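PDB 7K3P: UDP-glucose 4-epimerase from Campylobacter jejuni subsp. jejuni serotype O:2, which interconverts UDP-glucose and UDP-galactose with the help of bound NAD and probably also acts on the N-acetylated sugars. Local coordinates for residues A196-P207 against K214-R224; E282-S291 against L330-F338. The protein carries 2 engineered substitutions. One frame throughout, in Å; residues are numbered along the deposited sequence.

Contact 1 (A196-P207 against K214-R224). With NAD (nicotinamide-adenine-dinucleotide), chain C.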
loop_
_atom_site.group_PDB
_atom_site.type_symbol
_atom_site.label_atom_id
_atom_site.label_comp_id
_atom_site.label_asym_id
_atom_site.label_seq_id
_atom_site.Cartn_x
_atom_site.Cartn_y
_atom_site.Cartn_z
ATOM N N ALA A 196 -17.590 5.129 -19.736
ATOM C CA ALA A 196 -17.582 4.366 -18.481
ATOM C C ALA A 196 -18.757 4.764 -17.588
ATOM O O ALA A 196 -18.995 5.953 -17.359
ATOM C CB ALA A 196 -16.272 4.533 -17.749
ATOM N N CYS A 197 -19.500 3.768 -17.102
ATOM C CA CYS A 197 -20.629 4.010 -16.204
ATOM C C CYS A 197 -20.145 4.143 -14.782
ATOM O O CYS A 197 -19.662 3.180 -14.188
ATOM C CB CYS A 197 -21.624 2.853 -16.237
ATOM S SG CYS A 197 -22.326 2.536 -17.834
ATOM N N MET A 198 -20.290 5.337 -14.229
ATOM C CA MET A 198 -19.944 5.555 -12.838
ATOM C C MET A 198 -21.174 5.969 -12.039
ATOM O O MET A 198 -21.961 6.811 -12.475
ATOM C CB MET A 198 -18.806 6.562 -12.731
ATOM C CG MET A 198 -17.508 5.955 -13.226
ATOM S SD MET A 198 -16.173 7.122 -13.402
ATOM C CE MET A 198 -15.118 6.194 -14.506
ATOM N N ASP A 199 -21.343 5.342 -10.880
ATOM C CA ASP A 199 -22.540 5.522 -10.075
ATOM C C ASP A 199 -22.496 6.797 -9.239
ATOM O O ASP A 199 -23.528 7.263 -8.767
ATOM C CB ASP A 199 -22.759 4.292 -9.180
ATOM C CG ASP A 199 -22.898 2.996 -9.986
ATOM O OD1 ASP A 199 -23.388 3.060 -11.136
ATOM O OD2 ASP A 199 -22.508 1.918 -9.472
ATOM N N TYR A 200 -21.306 7.374 -9.076
ATOM C CA TYR A 200 -21.144 8.528 -8.190
ATOM C C TYR A 200 -20.973 9.870 -8.898
ATOM O O TYR A 200 -20.838 10.906 -8.250
ATOM C CB TYR A 200 -20.008 8.279 -7.191
ATOM C CG TYR A 200 -20.382 7.230 -6.179
ATOM C CD1 TYR A 200 -20.273 5.875 -6.475
ATOM C CD2 TYR A 200 -20.896 7.595 -4.941
ATOM C CE1 TYR A 200 -20.645 4.914 -5.551
ATOM C CE2 TYR A 200 -21.267 6.647 -4.016
ATOM C CZ TYR A 200 -21.140 5.312 -4.320
ATOM O OH TYR A 200 -21.516 4.374 -3.388
ATOM N N THR A 201 -21.011 9.860 -10.223
ATOM C CA THR A 201 -20.818 11.092 -10.985
ATOM C C THR A 201 -22.075 11.969 -11.043
ATOM O O THR A 201 -22.004 13.178 -10.823
ATOM C CB THR A 201 -20.292 10.814 -12.416
ATOM O OG1 THR A 201 -21.189 9.926 -13.096
ATOM C CG2 THR A 201 -18.914 10.179 -12.358
ATOM N N LEU A 202 -23.224 11.362 -11.330
ATOM C CA LEU A 202 -24.450 12.129 -11.557
ATOM C C LEU A 202 -24.851 12.956 -10.330
ATOM O O LEU A 202 -25.441 14.031 -10.465
ATOM C CB LEU A 202 -25.600 11.210 -11.998
ATOM C CG LEU A 202 -26.835 11.867 -12.636
ATOM C CD1 LEU A 202 -26.475 12.587 -13.931
ATOM C CD2 LEU A 202 -27.922 10.837 -12.897
ATOM N N GLY A 203 -24.510 12.460 -9.142
ATOM C CA GLY A 203 -24.805 13.171 -7.907
ATOM C C GLY A 203 -23.860 14.317 -7.564
ATOM O O GLY A 203 -24.078 15.021 -6.579
ATOM N N GLN A 204 -22.801 14.498 -8.355
ATOM C CA GLN A 204 -21.901 15.645 -8.190
ATOM C C GLN A 204 -22.374 16.785 -9.091
ATOM O O GLN A 204 -22.467 16.623 -10.317
ATOM C CB GLN A 204 -20.461 15.276 -8.561
ATOM C CG GLN A 204 -19.801 14.207 -7.687
ATOM C CD GLN A 204 -18.426 13.787 -8.216
ATOM O OE1 GLN A 204 -17.525 14.617 -8.372
ATOM N NE2 GLN A 204 -18.273 12.496 -8.512
ATOM N N ARG A 205 -22.665 17.937 -8.495
ATOM C CA ARG A 205 -23.219 19.052 -9.257
ATOM C C ARG A 205 -22.149 19.723 -10.117
ATOM O O ARG A 205 -22.431 20.188 -11.227
ATOM C CB ARG A 205 -23.860 20.066 -8.312
ATOM C CG ARG A 205 -24.832 21.032 -8.978
ATOM C CD ARG A 205 -25.613 21.840 -7.928
ATOM N NE ARG A 205 -26.454 20.981 -7.090
ATOM C CZ ARG A 205 -26.067 20.430 -5.937
ATOM N NH1 ARG A 205 -24.841 20.645 -5.464
ATOM N NH2 ARG A 205 -26.909 19.663 -5.250
ATOM N N TYR A 206 -20.923 19.768 -9.599
ATOM C CA TYR A 206 -19.822 20.454 -10.279
ATOM C C TYR A 206 -18.573 19.576 -10.377
ATOM O O TYR A 206 -17.555 19.881 -9.771
ATOM C CB TYR A 206 -19.478 21.755 -9.538
ATOM C CG TYR A 206 -20.691 22.584 -9.165
ATOM C CD1 TYR A 206 -21.539 23.073 -10.144
ATOM C CD2 TYR A 206 -20.985 22.875 -7.833
ATOM C CE1 TYR A 206 -22.647 23.822 -9.820
ATOM C CE2 TYR A 206 -22.100 23.631 -7.496
ATOM C CZ TYR A 206 -22.922 24.101 -8.498
ATOM O OH TYR A 206 -24.037 24.848 -8.194
ATOM N N PRO A 207 -18.649 18.476 -11.138
ATOM C CA PRO A 207 -17.511 17.544 -11.210
ATOM C C PRO A 207 -16.254 18.138 -11.859
ATOM O O PRO A 207 -16.340 19.130 -12.601
ATOM C CB PRO A 207 -18.064 16.375 -12.029
ATOM C CG PRO A 207 -19.279 16.918 -12.734
ATOM C CD PRO A 207 -19.844 17.963 -11.834
ATOM N N LYS A 214 -18.118 12.489 -19.552
ATOM C CA LYS A 214 -19.210 11.859 -18.809
ATOM C C LYS A 214 -20.338 12.873 -18.556
ATOM O O LYS A 214 -21.509 12.591 -18.812
ATOM C CB LYS A 214 -18.697 11.257 -17.494
ATOM C CG LYS A 214 -19.760 10.545 -16.651
ATOM C CD LYS A 214 -20.334 9.321 -17.364
ATOM C CE LYS A 214 -21.196 8.476 -16.425
ATOM N NZ LYS A 214 -21.757 7.279 -17.126
ATOM N N VAL A 215 -19.975 14.061 -18.082
ATOM C CA VAL A 215 -20.952 15.119 -17.822
ATOM C C VAL A 215 -21.691 15.531 -19.104
ATOM O O VAL A 215 -22.918 15.673 -19.119
ATOM C CB VAL A 215 -20.268 16.355 -17.197
ATOM C CG1 VAL A 215 -21.201 17.557 -17.200
ATOM C CG2 VAL A 215 -19.794 16.045 -15.794
ATOM N N ALA A 216 -20.935 15.724 -20.177
ATOM C CA ALA A 216 -21.521 16.072 -21.467
ATOM C C ALA A 216 -22.517 14.996 -21.917
ATOM O O ALA A 216 -23.614 15.308 -22.371
ATOM C CB ALA A 216 -20.431 16.269 -22.508
ATOM N N ALA A 217 -22.121 13.733 -21.787
ATOM C CA ALA A 217 -22.985 12.598 -22.107
ATOM C C ALA A 217 -24.239 12.565 -21.227
ATOM O O ALA A 217 -25.354 12.298 -21.716
ATOM C CB ALA A 217 -22.207 11.282 -21.986
ATOM N N GLU A 218 -24.061 12.833 -19.931
ATOM C CA GLU A 218 -25.190 12.855 -18.994
ATOM C C GLU A 218 -26.210 13.944 -19.357
ATOM O O GLU A 218 -27.421 13.724 -19.263
ATOM C CB GLU A 218 -24.706 13.017 -17.540
ATOM C CG GLU A 218 -24.050 11.768 -16.924
ATOM C CD GLU A 218 -23.491 12.023 -15.521
ATOM O OE1 GLU A 218 -23.337 13.207 -15.141
ATOM O OE2 GLU A 218 -23.201 11.044 -14.801
ATOM N N CYS A 219 -25.717 15.113 -19.765
ATOM C CA CYS A 219 -26.592 16.210 -20.200
ATOM C C CYS A 219 -27.334 15.845 -21.484
ATOM O O CYS A 219 -28.535 16.067 -21.605
ATOM C CB CYS A 219 -25.791 17.497 -20.435
ATOM S SG CYS A 219 -25.169 18.297 -18.939
ATOM N N ALA A 220 -26.591 15.301 -22.443
ATOM C CA ALA A 220 -27.150 14.919 -23.734
ATOM C C ALA A 220 -28.198 13.822 -23.582
ATOM O O ALA A 220 -29.115 13.720 -24.394
ATOM C CB ALA A 220 -26.049 14.472 -24.680
ATOM N N ALA A 221 -28.063 13.000 -22.545
ATOM C CA ALA A 221 -29.012 11.916 -22.328
ATOM C C ALA A 221 -30.197 12.350 -21.458
ATOM O O ALA A 221 -31.057 11.533 -21.121
ATOM C CB ALA A 221 -28.315 10.707 -21.729
ATOM N N GLY A 222 -30.240 13.631 -21.104
ATOM C CA GLY A 222 -31.330 14.164 -20.302
ATOM C C GLY A 222 -31.237 13.792 -18.837
ATOM O O GLY A 222 -32.220 13.905 -18.096
ATOM N N LYS A 223 -30.055 13.349 -18.410
ATOM C CA LYS A 223 -29.851 12.929 -17.026
ATOM C C LYS A 223 -29.420 14.096 -16.142
ATOM O O LYS A 223 -29.757 14.167 -14.959
ATOM C CB LYS A 223 -28.803 11.820 -16.950
ATOM C CG LYS A 223 -29.252 10.476 -17.501
ATOM C CD LYS A 223 -28.218 9.411 -17.161
ATOM C CE LYS A 223 -28.530 8.088 -17.835
ATOM N NZ LYS A 223 -27.435 7.091 -17.611
ATOM N N ARG A 224 -28.657 15.004 -16.727
ATOM C CA ARG A 224 -28.132 16.143 -16.003
ATOM C C ARG A 224 -28.697 17.395 -16.649
ATOM O O ARG A 224 -28.752 17.507 -17.877
ATOM C CB ARG A 224 -26.600 16.136 -16.060
ATOM C CG ARG A 224 -25.942 17.329 -15.401
ATOM C CD ARG A 224 -24.434 17.246 -15.538
ATOM N NE ARG A 224 -23.884 16.087 -14.831
ATOM C CZ ARG A 224 -23.510 16.098 -13.553
ATOM N NH1 ARG A 224 -23.631 17.207 -12.834
ATOM N NH2 ARG A 224 -23.016 15.001 -12.987
HETATM P PA NAD C . -15.456 -1.956 -14.599
HETATM O O1A NAD C . -16.201 -1.829 -13.293
HETATM O O2A NAD C . -16.407 -1.930 -15.763
HETATM O O5B NAD C . -14.672 -3.324 -14.672
HETATM C C5B NAD C . -14.313 -3.941 -13.469
HETATM C C4B NAD C . -14.610 -5.386 -13.551
HETATM O O4B NAD C . -13.962 -6.108 -12.545
HETATM C C3B NAD C . -16.141 -5.654 -13.414
HETATM O O3B NAD C . -16.774 -6.463 -14.476
HETATM C C2B NAD C . -16.275 -6.182 -11.965
HETATM O O2B NAD C . -17.330 -7.029 -11.793
HETATM C C1B NAD C . -14.947 -6.855 -11.826
HETATM N N9A NAD C . -14.556 -7.045 -10.420
HETATM C C8A NAD C . -14.468 -6.091 -9.470
HETATM N N7A NAD C . -14.103 -6.631 -8.297
HETATM C C5A NAD C . -13.940 -7.951 -8.454
HETATM C C6A NAD C . -13.583 -9.008 -7.600
HETATM N N6A NAD C . -13.277 -8.742 -6.215
HETATM N N1A NAD C . -13.495 -10.263 -8.084
HETATM C C2A NAD C . -13.766 -10.548 -9.369
HETATM N N3A NAD C . -14.137 -9.547 -10.234
HETATM C C4A NAD C . -14.227 -8.254 -9.808
HETATM O O3 NAD C . -14.410 -0.761 -14.676
HETATM P PN NAD C . -13.622 -0.370 -15.985
HETATM O O1N NAD C . -13.766 -1.452 -17.040
HETATM O O2N NAD C . -14.184 0.927 -16.482
HETATM O O5D NAD C . -12.101 -0.189 -15.592
HETATM C C5D NAD C . -11.309 -1.345 -15.446
HETATM C C4D NAD C . -9.931 -1.009 -14.901
HETATM O O4D NAD C . -9.357 0.078 -15.593
HETATM C C3D NAD C . -9.896 -0.740 -13.400
HETATM O O3D NAD C . -8.757 -1.283 -12.863
HETATM C C2D NAD C . -9.775 0.718 -13.266
HETATM O O2D NAD C . -9.174 1.131 -12.095
HETATM C C1D NAD C . -8.995 1.072 -14.560
HETATM N N1N NAD C . -9.178 2.515 -15.052
HETATM C C2N NAD C . -10.431 2.826 -15.544
HETATM C C3N NAD C . -10.671 4.114 -16.014
HETATM C C7N NAD C . -12.033 4.468 -16.553
HETATM O O7N NAD C . -12.949 3.660 -16.568
HETATM N N7N NAD C . -12.252 5.786 -17.047
HETATM C C4N NAD C . -9.657 5.053 -15.990
HETATM C C5N NAD C . -8.413 4.730 -15.496
HETATM C C6N NAD C . -8.155 3.439 -15.015
#
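Arg224 and Gln204 make the main polar join: NH1 of Arg224 lies 2.8 Å from Gln204 O and NH2 lies 3.2 Å from the same oxygen, an end-on grip in the planes of both the guanidinium and the carbonyl. NH2 also makes a weak bond to Thr201 O. The side-on edge of the guanidinium is taken by Glu218, whose OE1 accepts from both NE and NH2 in a salt bridge, so bonds along two edges fix the rotation of the group. The other carboxylate oxygen, Glu218 OE2, receives the hydroxyl OG1 of Thr201 at 2.9 Å, on its syn side. Lys214, its chain bent at chi2 (64°), brings NZ to 3.1 Å from Ala196 O, and the same nitrogen pairs with Glu341. Leu202 CD1 packs against the Glu218 carboxylate and the CB atoms of Lys223 and Arg224; the apolar Pro207 CG sits tightly on Val215 CG2 at 3.2 Å. Ala196 CB approaches O7N of the NAD carboxamide, and neighbouring Cys197 is disulfide-bonded to Cys344. A loop carrying NAD-pocket residues Ala196 and Met198 is thus held on helix 212-220, which Gly222 ends in a Schellman motif and which packs against helix 330-343 and strand 226-230.

Contact 2 (E282-S291 against L330-F338)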
loop_
_atom_site.group_PDB
_atom_site.type_symbol
_atom_site.label_atom_id
_atom_site.label_comp_id
_atom_site.label_asym_id
_atom_site.label_seq_id
_atom_site.Cartn_x
_atom_site.Cartn_y
_atom_site.Cartn_z
ATOM N N GLU A 282 -14.753 22.044 -27.289
ATOM C CA GLU A 282 -14.746 20.998 -28.312
ATOM C C GLU A 282 -15.695 19.849 -27.954
ATOM O O GLU A 282 -16.514 19.418 -28.782
ATOM C CB GLU A 282 -13.324 20.485 -28.535
ATOM C CG GLU A 282 -12.425 21.482 -29.293
ATOM C CD GLU A 282 -10.943 21.116 -29.235
ATOM O OE1 GLU A 282 -10.574 20.271 -28.387
ATOM O OE2 GLU A 282 -10.147 21.679 -30.030
ATOM N N VAL A 283 -15.597 19.371 -26.714
ATOM C CA VAL A 283 -16.422 18.263 -26.257
ATOM C C VAL A 283 -17.910 18.613 -26.300
ATOM O O VAL A 283 -18.746 17.790 -26.684
ATOM C CB VAL A 283 -16.010 17.803 -24.835
ATOM C CG1 VAL A 283 -17.020 16.823 -24.276
ATOM C CG2 VAL A 283 -14.604 17.181 -24.874
ATOM N N ILE A 284 -18.244 19.836 -25.911
ATOM C CA ILE A 284 -19.639 20.267 -25.960
ATOM C C ILE A 284 -20.158 20.259 -27.396
ATOM O O ILE A 284 -21.200 19.656 -27.683
ATOM C CB ILE A 284 -19.820 21.655 -25.329
ATOM C CG1 ILE A 284 -19.672 21.551 -23.807
ATOM C CG2 ILE A 284 -21.182 22.235 -25.705
ATOM C CD1 ILE A 284 -19.429 22.876 -23.114
ATOM N N GLU A 285 -19.421 20.907 -28.298
ATOM C CA GLU A 285 -19.799 20.941 -29.715
ATOM C C GLU A 285 -19.959 19.524 -30.284
ATOM O O GLU A 285 -20.990 19.196 -30.875
ATOM C CB GLU A 285 -18.778 21.740 -30.541
ATOM C CG GLU A 285 -19.298 22.185 -31.926
ATOM C CD GLU A 285 -18.198 22.724 -32.854
ATOM O OE1 GLU A 285 -17.903 22.065 -33.877
ATOM O OE2 GLU A 285 -17.638 23.807 -32.572
ATOM N N ALA A 286 -18.942 18.686 -30.090
ATOM C CA ALA A 286 -18.997 17.295 -30.535
ATOM C C ALA A 286 -20.170 16.511 -29.932
ATOM O O ALA A 286 -20.878 15.804 -30.647
ATOM C CB ALA A 286 -17.674 16.589 -30.251
ATOM N N MET A 287 -20.379 16.614 -28.624
ATOM C CA MET A 287 -21.471 15.866 -28.002
ATOM C C MET A 287 -22.832 16.300 -28.549
ATOM O O MET A 287 -23.708 15.458 -28.804
ATOM C CB MET A 287 -21.448 15.999 -26.476
ATOM C CG MET A 287 -22.460 15.091 -25.778
ATOM S SD MET A 287 -22.151 13.318 -26.068
ATOM C CE MET A 287 -20.597 13.103 -25.176
ATOM N N LYS A 288 -23.006 17.610 -28.731
ATOM C CA LYS A 288 -24.262 18.145 -29.252
ATOM C C LYS A 288 -24.516 17.654 -30.682
ATOM O O LYS A 288 -25.616 17.201 -31.013
ATOM C CB LYS A 288 -24.283 19.682 -29.173
ATOM C CG LYS A 288 -24.464 20.221 -27.746
ATOM C CD LYS A 288 -24.590 21.754 -27.677
ATOM C CE LYS A 288 -25.257 22.147 -26.351
ATOM N NZ LYS A 288 -25.428 23.611 -26.136
ATOM N N LYS A 289 -23.485 17.731 -31.516
ATOM C CA LYS A 289 -23.588 17.335 -32.919
ATOM C C LYS A 289 -23.935 15.855 -33.077
ATOM O O LYS A 289 -24.776 15.474 -33.896
ATOM C CB LYS A 289 -22.272 17.629 -33.646
ATOM C CG LYS A 289 -22.231 17.081 -35.061
ATOM C CD LYS A 289 -20.892 17.356 -35.732
ATOM C CE LYS A 289 -20.837 16.685 -37.100
ATOM N NZ LYS A 289 -19.572 16.979 -37.817
ATOM N N VAL A 290 -23.279 15.031 -32.267
ATOM C CA VAL A 290 -23.388 13.581 -32.353
ATOM C C VAL A 290 -24.674 13.040 -31.733
ATOM O O VAL A 290 -25.163 11.977 -32.122
ATOM C CB VAL A 290 -22.155 12.933 -31.686
ATOM C CG1 VAL A 290 -22.570 11.921 -30.629
ATOM C CG2 VAL A 290 -21.245 12.337 -32.734
ATOM N N SER A 291 -25.227 13.770 -30.769
ATOM C CA SER A 291 -26.449 13.332 -30.103
ATOM C C SER A 291 -27.696 14.005 -30.671
ATOM O O SER A 291 -28.806 13.483 -30.526
ATOM C CB SER A 291 -26.382 13.631 -28.606
ATOM O OG SER A 291 -26.464 15.028 -28.374
ATOM N N LEU A 330 -12.955 13.003 -31.907
ATOM C CA LEU A 330 -13.832 13.467 -30.828
ATOM C C LEU A 330 -15.285 13.092 -31.059
ATOM O O LEU A 330 -16.015 12.798 -30.108
ATOM C CB LEU A 330 -13.728 14.987 -30.620
ATOM C CG LEU A 330 -13.570 15.516 -29.179
ATOM C CD1 LEU A 330 -14.236 16.863 -28.989
ATOM C CD2 LEU A 330 -14.016 14.519 -28.095
ATOM N N GLU A 331 -15.721 13.105 -32.314
ATOM C CA GLU A 331 -17.115 12.753 -32.596
ATOM C C GLU A 331 -17.396 11.282 -32.280
ATOM O O GLU A 331 -18.428 10.949 -31.689
ATOM C CB GLU A 331 -17.515 13.127 -34.035
ATOM C CG GLU A 331 -17.740 14.645 -34.222
ATOM C CD GLU A 331 -18.137 15.039 -35.649
ATOM O OE1 GLU A 331 -18.626 14.174 -36.406
ATOM O OE2 GLU A 331 -17.956 16.225 -36.005
ATOM N N LEU A 332 -16.458 10.414 -32.648
ATOM C CA LEU A 332 -16.557 8.985 -32.342
ATOM C C LEU A 332 -16.544 8.746 -30.839
ATOM O O LEU A 332 -17.306 7.930 -30.309
ATOM C CB LEU A 332 -15.383 8.227 -32.966
ATOM C CG LEU A 332 -15.312 8.248 -34.487
ATOM C CD1 LEU A 332 -14.184 7.340 -34.989
ATOM C CD2 LEU A 332 -16.656 7.828 -35.063
ATOM N N ILE A 333 -15.650 9.452 -30.156
ATOM C CA ILE A 333 -15.528 9.314 -28.710
ATOM C C ILE A 333 -16.810 9.773 -28.025
ATOM O O ILE A 333 -17.352 9.063 -27.170
ATOM C CB ILE A 333 -14.295 10.061 -28.185
ATOM C CG1 ILE A 333 -13.030 9.398 -28.732
ATOM C CG2 ILE A 333 -14.276 10.068 -26.661
ATOM C CD1 ILE A 333 -11.798 10.269 -28.651
ATOM N N CYS A 334 -17.324 10.936 -28.418
ATOM C CA CYS A 334 -18.579 11.416 -27.833
ATOM C C CYS A 334 -19.763 10.513 -28.173
ATOM O O CYS A 334 -20.611 10.247 -27.317
ATOM C CB CYS A 334 -18.852 12.869 -28.225
ATOM S SG CYS A 334 -17.700 14.029 -27.432
ATOM N N LYS A 335 -19.813 10.033 -29.417
ATOM C CA LYS A 335 -20.845 9.079 -29.825
ATOM C C LYS A 335 -20.804 7.823 -28.953
ATOM O O LYS A 335 -21.837 7.364 -28.454
ATOM C CB LYS A 335 -20.675 8.693 -31.298
ATOM C CG LYS A 335 -21.669 7.632 -31.793
ATOM C CD LYS A 335 -23.115 8.057 -31.508
ATOM C CE LYS A 335 -24.127 7.179 -32.257
ATOM N NZ LYS A 335 -25.522 7.427 -31.779
ATOM N N SER A 336 -19.607 7.276 -28.770
ATOM C CA SER A 336 -19.419 6.128 -27.892
ATOM C C SER A 336 -19.908 6.420 -26.468
ATOM O O SER A 336 -20.676 5.642 -25.894
ATOM C CB SER A 336 -17.949 5.704 -27.888
ATOM O OG SER A 336 -17.689 4.735 -26.891
ATOM N N ALA A 337 -19.469 7.545 -25.907
ATOM C CA ALA A 337 -19.878 7.936 -24.560
ATOM C C ALA A 337 -21.392 8.058 -24.478
ATOM O O ALA A 337 -22.014 7.610 -23.507
ATOM C CB ALA A 337 -19.215 9.252 -24.162
ATOM N N PHE A 338 -21.978 8.669 -25.509
ATOM C CA PHE A 338 -23.414 8.896 -25.554
ATOM C C PHE A 338 -24.173 7.577 -25.577
ATOM O O PHE A 338 -25.127 7.386 -24.814
ATOM C CB PHE A 338 -23.790 9.730 -26.781
ATOM C CG PHE A 338 -25.253 10.062 -26.855
ATOM C CD1 PHE A 338 -25.897 10.650 -25.773
ATOM C CD2 PHE A 338 -25.984 9.790 -28.006
ATOM C CE1 PHE A 338 -27.247 10.963 -25.832
ATOM C CE2 PHE A 338 -27.335 10.097 -28.076
ATOM C CZ PHE A 338 -27.968 10.687 -26.990
#
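Cys334 faces Ala286 and Met287 where the two helices cross at -64°, their axes 8.6 Å apart at the closest. Its SG lies 3.8 Å from Ala286 CB, small residues at an oblique helix-helix packing that joins helix 280-291 to the C-terminal helix 330-343. Met287 has CG anti to the backbone N (chi1 -173°) but then bends at chi2 and chi3, which swings the methyl round to Cys334, CE to CB 3.5 Å. Its sulfur stands obliquely to the Phe338 ring, 5.4 Å from the centroid, a Met-aromatic contact. Over one face of that ring sits Ser291, with CB 3.7 Å from the centroid and 11° off the normal, a CH-pi contact; its OG turns back to Met287 O. Val290 sets its two methyls against the other backbone: CG1 meets Lys335 CA at 3.4 Å, and CG2 rests on Glu331 O. Leu330 points CD1 at Ala286 CB and at the backbone of Glu282. Lys289 stretches its extended chain obliquely across Glu331, forming a salt bridge from NZ to OE2 whose modelled length is doubtfully short. Helix 212-220 touches both helices through Val283, Met287 and Ala337; strand 278-279 borders Val283 and Leu330, and strand 296-300 lies against Ile284 and Lys288.

Overall arrangement
After most of the Rossmann-type NAD-binding domain, whose last sheet strand, 268-271, comes between the two contacts, the chain leaves strand 192-193 into the loop of contact 1, which closes over six intervening residues onto helix 212-220. Contact 2 follows in series: helix 280-291 leads through strands 296-300 and 309-312 and helix 315-320 before helix 330-343 returns to it, closing a loop of 38 residues. The loops neither nest nor cross, yet their centres lie about 14 Å apart and they touch, with Met287 and Phe338 packing on helix 212-220 at Ala216, Ala217 and Ala220. Together they join three helices, and Cys344, just past helix 330-343 of contact 2, is tied back to loop 196-207 of contact 1.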